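Local coordinates for protein lectin (PDB 4HR6) that binds galactosides as a seed lectin through two ricin-type beta-trefoil domains, in a three-chain, nontoxic homologue of type II ribosome-inactivating proteins, at residues Gly92-Asn97 and Asn214-Phe219; Ala104-Lys109 and Thr117-Thr122. All coordinates share one frame; numbering follows the deposited sequence.

Contact 1: Gly92-Asn97 and Asn214-Phe219; sequences GGTIMN and NQRWVF
G92 meets R216 and V218 where the two beta-trefoil domains of this ricin-type lectin chain face each other: 92-97 belongs to the first trefoil and 214-219 to the second. The carbonyl oxygen of G92 is the main acceptor. R216 NH2 donates to G92 O over 2.8 Å in a nearly straight bond (N-H...O 171°). G92 O lies almost in the guanidinium plane, whereas NH2 stands above the carbonyl plane of G92. A water joins the same two residues a second time, giving a proton to G92 O at 2.6 Å and accepting one from R216 NE at 3.0 Å, so the oxygen takes two bonds. Beside this polar grip, G92 CA packs on the methyl CG2 of V218 at 4.3 Å. G93 has a positive phi of 92°, at which a CB would be jammed against the carbonyl oxygen of G92, and this by itself calls for glycine; the same position would face R216 NH2. G93 C lies 3.5 Å from R216 NH2, in an oblique approach. T94 closes the pincer. Its hydroxyl, OG1, turns beside its own backbone N (chi1 -56°) and accepts a bond from R216 NH2 at 3.1 Å, again close to the guanidinium plane. The two side chains cross at about a right angle. R216 reaches over from the second domain with its chain extended from CG to NE. Its other terminal nitrogen, NH1, bonds the carbonyl oxygen of S124 in the first domain, while Q127 and P228 pack against the side chain. The guanidinium is thereby fixed in rotation and gripped through all three of its nitrogens, with NH2 shared between G92 O and T94 OG1.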
ATOM      1  N   GLY C  92       4.529  12.556   0.467  1.00 47.47           N
ATOM      2  CA  GLY C  92       5.634  12.367   1.406  1.00 48.19           C
ATOM      3  C   GLY C  92       5.405  12.853   2.830  1.00 48.34           C
ATOM      4  O   GLY C  92       6.316  12.766   3.655  1.00 47.18           O
ATOM      5  N   GLY C  93       4.220  13.383   3.129  1.00 47.01           N
ATOM      6  CA  GLY C  93       3.881  13.823   4.493  1.00 45.44           C
ATOM      7  C   GLY C  93       4.179  15.285   4.827  1.00 45.85           C
ATOM      8  O   GLY C  93       4.121  15.687   6.004  1.00 49.40           O
ATOM      9  N   THR C  94       4.503  16.078   3.812  1.00 44.54           N
ATOM     10  CA  THR C  94       4.716  17.505   3.993  1.00 47.18           C
ATOM     11  C   THR C  94       3.383  18.265   3.906  1.00 50.95           C
ATOM     12  O   THR C  94       2.645  18.133   2.930  1.00 49.72           O
ATOM     13  CB  THR C  94       5.645  18.085   2.921  1.00 47.52           C
ATOM     14  OG1 THR C  94       6.885  17.367   2.913  1.00 48.12           O
ATOM     15  CG2 THR C  94       5.907  19.574   3.189  1.00 49.97           C
ATOM     16  N   ILE C  95       3.101  19.055   4.936  1.00 50.81           N
ATOM     17  CA  ILE C  95       1.989  19.986   4.951  1.00 53.18           C
ATOM     18  C   ILE C  95       2.564  21.384   4.808  1.00 56.00           C
ATOM     19  O   ILE C  95       3.376  21.799   5.629  1.00 54.07           O
ATOM     20  CB  ILE C  95       1.219  19.880   6.283  1.00 51.76           C
ATOM     21  CG1 ILE C  95       0.550  18.507   6.359  1.00 49.42           C
ATOM     22  CG2 ILE C  95       0.205  21.017   6.418  1.00 53.74           C
ATOM     23  CD1 ILE C  95      -0.276  18.269   7.594  1.00 49.66           C
ATOM     24  N   MET C  96       2.134  22.106   3.783  1.00 56.41           N
ATOM     25  CA  MET C  96       2.661  23.436   3.511  1.00 60.28           C
ATOM     26  C   MET C  96       1.596  24.361   2.903  1.00 59.08           C
ATOM     27  O   MET C  96       0.521  23.912   2.516  1.00 54.60           O
ATOM     28  CB  MET C  96       3.875  23.325   2.580  1.00 62.40           C
ATOM     29  CG  MET C  96       3.583  22.688   1.232  1.00 68.05           C
ATOM     30  SD  MET C  96       3.441  23.859  -0.132  1.00 80.26           S
ATOM     31  CE  MET C  96       4.992  23.552  -0.978  1.00 75.73           C
ATOM     32  N   ASN C  97       1.915  25.653   2.841  1.00 59.06           N
ATOM     33  CA  ASN C  97       1.078  26.665   2.194  1.00 60.08           C
ATOM     34  C   ASN C  97       1.659  27.030   0.832  1.00 59.99           C
ATOM     35  O   ASN C  97       2.711  27.650   0.765  1.00 63.17           O
ATOM     36  CB  ASN C  97       1.002  27.920   3.069  1.00 60.87           C
ATOM     37  CG  ASN C  97       0.103  29.007   2.476  1.00 59.39           C
ATOM     38  OD1 ASN C  97       0.253  29.418   1.306  1.00 56.92           O
ATOM     39  ND2 ASN C  97      -0.824  29.495   3.292  1.00 56.32           N
ATOM     40  N   ASN C 214      17.510  12.607   7.996  1.00 62.03           N
ATOM     41  CA  ASN C 214      17.978  11.319   7.510  1.00 63.78           C
ATOM     42  C   ASN C 214      17.370  10.176   8.318  1.00 57.75           C
ATOM     43  O   ASN C 214      17.900   9.076   8.326  1.00 54.75           O
ATOM     44  CB  ASN C 214      19.502  11.279   7.516  1.00 69.32           C
ATOM     45  CG  ASN C 214      20.089  11.916   8.755  1.00 75.71           C
ATOM     46  OD1 ASN C 214      19.728  11.559   9.885  1.00 79.01           O
ATOM     47  ND2 ASN C 214      20.990  12.880   8.554  1.00 74.37           N
ATOM     48  N   GLN C 215      16.244  10.455   8.978  1.00 53.33           N
ATOM     49  CA  GLN C 215      15.449   9.443   9.669  1.00 49.82           C
ATOM     50  C   GLN C 215      13.999   9.410   9.131  1.00 44.74           C
ATOM     51  O   GLN C 215      13.098   8.881   9.787  1.00 42.69           O
ATOM     52  CB  GLN C 215      15.455   9.717  11.180  1.00 49.56           C
ATOM     53  CG  GLN C 215      16.847   9.773  11.788  1.00 55.06           C
ATOM     54  CD  GLN C 215      16.830   9.920  13.298  1.00 54.11           C
ATOM     55  OE1 GLN C 215      16.079  10.718  13.843  1.00 55.77           O
ATOM     56  NE2 GLN C 215      17.668   9.148  13.980  1.00 54.11           N
ATOM     57  N   ARG C 216      13.786   9.982   7.948  1.00 45.38           N
ATOM     58  CA  ARG C 216      12.437  10.159   7.396  1.00 47.25           C
ATOM     59  C   ARG C 216      12.301   9.457   6.064  1.00 43.65           C
ATOM     60  O   ARG C 216      12.995   9.788   5.108  1.00 36.54           O
ATOM     61  CB  ARG C 216      12.075  11.638   7.217  1.00 47.01           C
ATOM     62  CG  ARG C 216      10.602  11.866   6.851  1.00 48.40           C
ATOM     63  CD  ARG C 216      10.173  13.330   6.922  1.00 46.86           C
ATOM     64  NE  ARG C 216       9.052  13.629   6.028  1.00 45.77           N
ATOM     65  CZ  ARG C 216       8.692  14.848   5.618  1.00 47.16           C
ATOM     66  NH1 ARG C 216       9.348  15.945   6.006  1.00 50.21           N
ATOM     67  NH2 ARG C 216       7.667  14.982   4.795  1.00 47.10           N
ATOM     68  N   TRP C 217      11.351   8.522   6.011  1.00 46.98           N
ATOM     69  CA  TRP C 217      11.193   7.592   4.887  1.00 45.74           C
ATOM     70  C   TRP C 217       9.763   7.572   4.374  1.00 44.42           C
ATOM     71  O   TRP C 217       8.832   7.704   5.154  1.00 43.06           O
ATOM     72  CB  TRP C 217      11.558   6.192   5.364  1.00 45.06           C
ATOM     73  CG  TRP C 217      12.898   6.159   5.975  1.00 46.76           C
ATOM     74  CD1 TRP C 217      13.206   6.135   7.316  1.00 45.33           C
ATOM     75  CD2 TRP C 217      14.135   6.191   5.279  1.00 46.18           C
ATOM     76  NE1 TRP C 217      14.559   6.125   7.481  1.00 44.76           N
ATOM     77  CE2 TRP C 217      15.156   6.170   6.246  1.00 44.94           C
ATOM     78  CE3 TRP C 217      14.483   6.239   3.923  1.00 45.58           C
ATOM     79  CZ2 TRP C 217      16.499   6.183   5.903  1.00 46.86           C
ATOM     80  CZ3 TRP C 217      15.815   6.260   3.584  1.00 46.66           C
ATOM     81  CH2 TRP C 217      16.808   6.227   4.567  1.00 46.40           C
ATOM     82  N   VAL C 218       9.595   7.379   3.067  1.00 44.33           N
ATOM     83  CA  VAL C 218       8.269   7.167   2.494  1.00 46.36           C
ATOM     84  C   VAL C 218       8.222   5.890   1.632  1.00 45.05           C
ATOM     85  O   VAL C 218       9.063   5.675   0.739  1.00 42.09           O
ATOM     86  CB  VAL C 218       7.773   8.407   1.711  1.00 48.89           C
ATOM     87  CG1 VAL C 218       8.737   8.802   0.604  1.00 50.63           C
ATOM     88  CG2 VAL C 218       6.378   8.167   1.151  1.00 50.83           C
ATOM     89  N   PHE C 219       7.227   5.050   1.918  1.00 42.15           N
ATOM     90  CA  PHE C 219       6.939   3.854   1.116  1.00 38.90           C
ATOM     91  C   PHE C 219       6.096   4.245  -0.076  1.00 37.90           C
ATOM     92  O   PHE C 219       4.939   4.630   0.080  1.00 44.51           O
ATOM     93  CB  PHE C 219       6.192   2.812   1.949  1.00 38.65           C
ATOM     94  CG  PHE C 219       7.040   2.116   2.964  1.00 41.04           C
ATOM     95  CD1 PHE C 219       7.489   2.783   4.093  1.00 44.21           C
ATOM     96  CD2 PHE C 219       7.377   0.782   2.805  1.00 45.45           C
ATOM     97  CE1 PHE C 219       8.258   2.133   5.039  1.00 44.57           C
ATOM     98  CE2 PHE C 219       8.147   0.124   3.753  1.00 46.61           C
ATOM     99  CZ  PHE C 219       8.589   0.803   4.869  1.00 46.70           C
TER
HETATM  100  O   HOH W   1       7.304  11.247   5.453  1.00 49.30           O

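Contact 2: Ala104-Lys109 and Thr117-Thr122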
ATOM      1  N   ALA C 104       7.285  24.959   5.795  1.00 62.33           N
ATOM      2  CA  ALA C 104       6.579  23.704   6.029  1.00 58.73           C
ATOM      3  C   ALA C 104       6.245  23.542   7.502  1.00 56.78           C
ATOM      4  O   ALA C 104       7.010  23.965   8.366  1.00 57.67           O
ATOM      5  CB  ALA C 104       7.430  22.535   5.563  1.00 60.21           C
ATOM      6  N   LEU C 105       5.112  22.914   7.788  1.00 51.39           N
ATOM      7  CA  LEU C 105       4.663  22.759   9.158  1.00 52.33           C
ATOM      8  C   LEU C 105       5.672  21.918   9.933  1.00 53.86           C
ATOM      9  O   LEU C 105       6.075  20.842   9.474  1.00 57.32           O
ATOM     10  CB  LEU C 105       3.271  22.121   9.198  1.00 52.12           C
ATOM     11  CG  LEU C 105       2.612  21.961  10.571  1.00 54.18           C
ATOM     12  CD1 LEU C 105       2.265  23.319  11.161  1.00 57.17           C
ATOM     13  CD2 LEU C 105       1.361  21.090  10.475  1.00 56.05           C
ATOM     14  N   THR C 106       6.076  22.415  11.101  1.00 56.94           N
ATOM     15  CA  THR C 106       7.167  21.821  11.872  1.00 52.49           C
ATOM     16  C   THR C 106       6.849  21.759  13.356  1.00 54.36           C
ATOM     17  O   THR C 106       6.069  22.561  13.866  1.00 54.05           O
ATOM     18  CB  THR C 106       8.455  22.627  11.708  1.00 52.61           C
ATOM     19  OG1 THR C 106       8.663  22.922  10.325  1.00 51.22           O
ATOM     20  CG2 THR C 106       9.664  21.856  12.264  1.00 54.89           C
ATOM     21  N   SER C 107       7.447  20.784  14.033  1.00 54.69           N
ATOM     22  CA  SER C 107       7.388  20.692  15.477  1.00 56.84           C
ATOM     23  C   SER C 107       8.813  20.508  15.987  1.00 63.42           C
ATOM     24  O   SER C 107       9.317  19.387  16.053  1.00 62.74           O
ATOM     25  CB  SER C 107       6.499  19.541  15.919  1.00 56.76           C
ATOM     26  OG  SER C 107       6.422  19.496  17.331  1.00 57.50           O
ATOM     27  N   ASN C 108       9.443  21.631  16.344  1.00 69.51           N
ATOM     28  CA  ASN C 108      10.866  21.693  16.697  1.00 72.11           C
ATOM     29  C   ASN C 108      11.289  20.838  17.895  1.00 72.88           C
ATOM     30  O   ASN C 108      12.450  20.448  17.987  1.00 70.22           O
ATOM     31  CB  ASN C 108      11.281  23.150  16.944  1.00 76.19           C
ATOM     32  CG  ASN C 108      11.409  23.953  15.659  1.00 75.62           C
ATOM     33  OD1 ASN C 108      11.823  23.430  14.624  1.00 75.95           O
ATOM     34  ND2 ASN C 108      11.080  25.240  15.727  1.00 72.60           N
ATOM     35  N   LYS C 109      10.365  20.555  18.807  1.00 74.64           N
ATOM     36  CA  LYS C 109      10.644  19.656  19.931  1.00 80.12           C
ATOM     37  C   LYS C 109       9.738  18.431  19.881  1.00 79.44           C
ATOM     38  O   LYS C 109       8.632  18.480  19.338  1.00 81.84           O
ATOM     39  CB  LYS C 109      10.490  20.391  21.269  1.00 86.94           C
ATOM     40  CG  LYS C 109      11.756  21.109  21.715  1.00 92.75           C
ATOM     41  CD  LYS C 109      11.484  22.254  22.688  1.00 97.64           C
ATOM     42  CE  LYS C 109      11.300  23.585  21.965  1.00100.69           C
ATOM     43  NZ  LYS C 109      11.374  24.753  22.889  1.00 99.39           N
ATOM     44  N   THR C 117       5.097  25.377  14.391  1.00 63.63           N
ATOM     45  CA  THR C 117       5.664  26.535  13.734  1.00 64.94           C
ATOM     46  C   THR C 117       5.898  26.263  12.257  1.00 61.54           C
ATOM     47  O   THR C 117       6.022  25.109  11.840  1.00 62.04           O
ATOM     48  CB  THR C 117       7.002  26.936  14.411  1.00 68.91           C
ATOM     49  OG1 THR C 117       7.695  27.892  13.601  1.00 78.10           O
ATOM     50  CG2 THR C 117       7.911  25.720  14.623  1.00 69.03           C
ATOM     51  N   MET C 118       5.944  27.335  11.476  1.00 59.36           N
ATOM     52  CA  MET C 118       6.437  27.276  10.110  1.00 62.32           C
ATOM     53  C   MET C 118       7.952  27.515  10.120  1.00 69.95           C
ATOM     54  O   MET C 118       8.445  28.452  10.761  1.00 69.86           O
ATOM     55  CB  MET C 118       5.716  28.299   9.233  1.00 62.60           C
ATOM     56  CG  MET C 118       4.196  28.107   9.189  1.00 65.21           C
ATOM     57  SD  MET C 118       3.626  26.518   8.511  1.00 61.99           S
ATOM     58  CE  MET C 118       4.250  26.689   6.842  1.00 57.07           C
ATOM     59  N   GLU C 119       8.682  26.624   9.444  1.00 71.52           N
ATOM     60  CA  GLU C 119      10.139  26.679   9.354  1.00 69.61           C
ATOM     61  C   GLU C 119      10.554  26.336   7.944  1.00 70.30           C
ATOM     62  O   GLU C 119       9.760  25.810   7.159  1.00 72.37           O
ATOM     63  CB  GLU C 119      10.797  25.667  10.303  1.00 69.74           C
ATOM     64  CG  GLU C 119      10.417  25.787  11.771  1.00 69.88           C
ATOM     65  CD  GLU C 119      10.914  27.072  12.424  1.00 70.50           C
ATOM     66  OE1 GLU C 119      11.653  27.843  11.761  1.00 70.57           O
ATOM     67  OE2 GLU C 119      10.558  27.300  13.605  1.00 61.50           O
ATOM     68  N   VAL C 120      11.811  26.608   7.629  1.00 69.22           N
ATOM     69  CA  VAL C 120      12.340  26.263   6.316  1.00 70.06           C
ATOM     70  C   VAL C 120      12.184  24.752   6.126  1.00 69.52           C
ATOM     71  O   VAL C 120      12.333  23.966   7.084  1.00 62.88           O
ATOM     72  CB  VAL C 120      13.822  26.667   6.158  1.00 73.90           C
ATOM     73  CG1 VAL C 120      14.242  26.578   4.693  1.00 76.52           C
ATOM     74  CG2 VAL C 120      14.066  28.074   6.709  1.00 75.69           C
ATOM     75  N   ASN C 121      11.855  24.347   4.905  1.00 64.68           N
ATOM     76  CA  ASN C 121      11.627  22.933   4.624  1.00 62.77           C
ATOM     77  C   ASN C 121      12.931  22.208   4.312  1.00 56.01           C
ATOM     78  O   ASN C 121      13.537  22.436   3.272  1.00 54.37           O
ATOM     79  CB  ASN C 121      10.628  22.764   3.469  1.00 62.41           C
ATOM     80  CG  ASN C 121      10.239  21.309   3.228  1.00 60.60           C
ATOM     81  OD1 ASN C 121      10.296  20.465   4.131  1.00 64.07           O
ATOM     82  ND2 ASN C 121       9.838  21.014   2.005  1.00 57.06           N
ATOM     83  N   THR C 122      13.344  21.336   5.228  1.00 55.38           N
ATOM     84  CA  THR C 122      14.515  20.475   5.037  1.00 57.65           C
ATOM     85  C   THR C 122      14.132  18.989   5.028  1.00 59.62           C
ATOM     86  O   THR C 122      15.005  18.123   5.066  1.00 56.62           O
ATOM     87  CB  THR C 122      15.574  20.718   6.131  1.00 55.50           C
ATOM     88  OG1 THR C 122      14.999  20.516   7.430  1.00 51.36           O
ATOM     89  CG2 THR C 122      16.111  22.140   6.022  1.00 59.00           C
TER
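A104, L105 and T106 pair with E119, M118 and T117 in an antiparallel beta hairpin of the first beta-trefoil domain. Four backbone hydrogen bonds join the strands, two at each hydrogen-bonded pair. T106 N gives to T117 O at 2.8 Å and T117 N returns to T106 O; A104 N gives to E119 O, while the return bond from E119 N to A104 O is weak at 3.3 Å. Van der Waals contacts lie on both faces. M118, bent at chi2 and chi3, curls its end back so that CE comes 3.6 Å from A104 N and SD sits against L105 CA, with L105 CD1 farther off. On the face of A104 and T106, the methyl of A104 meets CB and the amide group of N121, and the CB and CG of E119 lie across T106. Side-chain polar bonds finish that face. T106 OG1, beside its own backbone N (chi1 -46°), donates to A104 O within its strand and has Q127 as a further partner. At the exposed end, N108 ND2 donates to E119 OE2 at 3.0 Å, reaching it from above the carboxylate plane, and also touches the methyl CG2 of T117 at 3.4 Å.

In the fold
Both contacts are largely buried. Contact 1 sits nearer the middle, its centre about 5 Å from that of the chain, and ties one trefoil domain to the other; contact 2, its centre about 12 Å from that point, stays within the first domain and reaches the surface at N108. Between 92-97 and 214-219 a single arginine, helped by a water, does most of the work over a small area, whereas the hairpin relies on regular backbone pairing with a bond from the exposed N108 to E119 at its margin. The two meet where strand 95-96 and strand 103-106, consecutive in the chain, come together: I95 O probably accepts a hydrogen bond from L105 N. Q127 touches both, packing on R216 and bonding T106.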